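Local coordinates for protein predicted metal-dependent hydrolase of the TIM-barrel fold (Lactobacillus casei, PDB 2QPX) that is probably a zinc-dependent hydrolase of the amidohydrolase type, binding two zinc ions in a TIM-barrel fold, though its substrate is not established, at residues L130-A134 and M210-V214. Where two conformers were deposited one is given. Residues are numbered along the deposited sequence.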
loop_
_atom_site.group_PDB
_atom_site.type_symbol
_atom_site.label_atom_id
_atom_site.label_comp_id
_atom_site.label_asym_id
_atom_site.label_seq_id
_atom_site.Cartn_x
_atom_site.Cartn_y
_atom_site.Cartn_z
ATOM N N LEU A 130 -2.214 3.776 29.312
ATOM C CA LEU A 130 -3.585 3.777 29.816
ATOM C C LEU A 130 -4.109 2.388 30.204
ATOM O O LEU A 130 -4.657 2.209 31.265
ATOM C CB LEU A 130 -4.498 4.420 28.773
ATOM C CG LEU A 130 -4.280 5.947 28.590
ATOM C CD1 LEU A 130 -4.996 6.397 27.282
ATOM C CD2 LEU A 130 -4.780 6.775 29.793
ATOM N N GLU A 131 -3.992 1.434 29.290
ATOM C CA GLU A 131 -4.653 0.144 29.484
ATOM C C GLU A 131 -4.093 -0.632 30.679
ATOM O O GLU A 131 -4.830 -1.322 31.382
ATOM C CB GLU A 131 -4.687 -0.715 28.215
ATOM C CG GLU A 131 -5.547 -0.157 27.096
ATOM C CD GLU A 131 -4.941 0.988 26.274
ATOM O OE1 GLU A 131 -3.740 1.352 26.485
ATOM O OE2 GLU A 131 -5.711 1.477 25.400
ATOM N N THR A 132 -2.772 -0.574 30.899
ATOM C CA THR A 132 -2.163 -1.291 32.023
ATOM C C THR A 132 -2.555 -0.652 33.359
ATOM O O THR A 132 -2.826 -1.342 34.331
ATOM C CB THR A 132 -0.640 -1.417 31.810
ATOM O OG1 THR A 132 -0.152 -0.167 31.417
ATOM C CG2 THR A 132 -0.318 -2.406 30.700
ATOM N N HIS A 133 -2.656 0.681 33.416
ATOM C CA HIS A 133 -3.157 1.343 34.610
ATOM C C HIS A 133 -4.627 0.960 34.818
ATOM O O HIS A 133 -5.037 0.633 35.945
ATOM C CB HIS A 133 -2.967 2.860 34.546
ATOM C CG HIS A 133 -1.574 3.298 34.838
ATOM N ND1 HIS A 133 -0.612 3.449 33.862
ATOM C CD2 HIS A 133 -0.970 3.604 36.010
ATOM C CE1 HIS A 133 0.520 3.845 34.432
ATOM N NE2 HIS A 133 0.334 3.925 35.743
ATOM N N ALA A 134 -5.396 0.909 33.731
ATOM C CA ALA A 134 -6.811 0.506 33.818
ATOM C C ALA A 134 -6.929 -0.911 34.433
ATOM O O ALA A 134 -7.773 -1.174 35.304
ATOM C CB ALA A 134 -7.484 0.578 32.441
HETATM N N MSE A 210 -13.187 4.635 27.422
HETATM C CA MSE A 210 -12.039 5.161 28.120
HETATM C C MSE A 210 -11.338 6.208 27.269
HETATM O O MSE A 210 -11.011 7.312 27.749
HETATM C CB MSE A 210 -11.067 4.016 28.385
HETATM C CG MSE A 210 -9.829 4.410 29.118
HETATM SE SE MSE A 210 -8.400 3.068 29.059
HETATM C CE MSE A 210 -7.655 3.383 27.269
ATOM N N LEU A 211 -11.091 5.872 25.995
ATOM C CA LEU A 211 -10.327 6.805 25.151
ATOM C C LEU A 211 -11.069 8.125 24.905
ATOM O O LEU A 211 -10.460 9.211 24.905
ATOM C CB LEU A 211 -9.958 6.126 23.838
ATOM C CG LEU A 211 -8.890 5.030 23.976
ATOM C CD1 LEU A 211 -8.842 4.186 22.688
ATOM C CD2 LEU A 211 -7.537 5.668 24.372
ATOM N N TYR A 212 -12.381 8.053 24.689
ATOM C CA TYR A 212 -13.159 9.278 24.502
ATOM C C TYR A 212 -13.219 10.086 25.783
ATOM O O TYR A 212 -13.127 11.305 25.763
ATOM C CB TYR A 212 -14.583 8.970 23.997
ATOM C CG TYR A 212 -14.651 8.798 22.476
ATOM C CD1 TYR A 212 -14.310 7.607 21.866
ATOM C CD2 TYR A 212 -15.027 9.863 21.626
ATOM C CE1 TYR A 212 -14.368 7.461 20.492
ATOM C CE2 TYR A 212 -15.055 9.717 20.232
ATOM C CZ TYR A 212 -14.727 8.526 19.676
ATOM O OH TYR A 212 -14.745 8.359 18.306
ATOM N N HIS A 213 -13.357 9.414 26.921
ATOM C CA HIS A 213 -13.490 10.107 28.198
ATOM C C HIS A 213 -12.190 10.616 28.813
ATOM O O HIS A 213 -12.217 11.618 29.517
ATOM C CB HIS A 213 -14.325 9.284 29.167
ATOM C CG HIS A 213 -15.764 9.267 28.811
ATOM N ND1 HIS A 213 -16.683 10.059 29.471
ATOM C CD2 HIS A 213 -16.441 8.668 27.797
ATOM C CE1 HIS A 213 -17.877 9.891 28.929
ATOM N NE2 HIS A 213 -17.764 9.087 27.893
ATOM N N VAL A 214 -11.046 10.009 28.522
ATOM C CA VAL A 214 -9.808 10.536 29.053
ATOM C C VAL A 214 -9.265 11.696 28.211
ATOM O O VAL A 214 -8.412 12.435 28.690
ATOM C CB VAL A 214 -8.694 9.470 29.272
ATOM C CG1 VAL A 214 -9.158 8.405 30.275
ATOM C CG2 VAL A 214 -8.192 8.896 27.945
#
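The start of helix 130-138, just after strand 124-127, packs through a buried apolar contact against the middle of helix 204-221, a case of nearly perpendicular helices bridged by long side chains. The axes of these short segments cross at 102° and come no closer than 12.4 Å, while the nearest CA atoms, those of Leu130 and Met210, are 8.7 Å apart. Met210, present as selenomethionine, spans much of this distance. With chi1 and chi2 both t its chain is extended, and chi3 turns the tip so that CE of Met210 lies 3.6 Å from CB of Leu130, while its SE rests 4.3 Å from CB of Ala134, one helical turn on. Leu130 reaches back the other way: its CD1 is 3.9 Å from CD2 of Leu211 and 4.1 Å from CG2 of Val214. In the TIM-barrel fold of amidohydrolases, helices pack outside a ring of parallel strands; here helix 204-221 precedes strand 225-229, and Leu130 also touches Leu225, and Leu211 touches Phe227, of that strand. Phe151 of helix 144-156 packs on both Ala134 and Met210. No hydrogen bond joins the segments. Glu131 OE2 does approach CE of Met210 at 3.3 Å, but the carboxylate is committed to Ser168 OG and the backbone N of Ile169. These two residues directly follow Lys167, the carboxylated lysine shared by both zinc ions, so the side chain of Glu131, about 10 Å from a bound zinc ion, ties helix 130-138 to the chain just after Lys167.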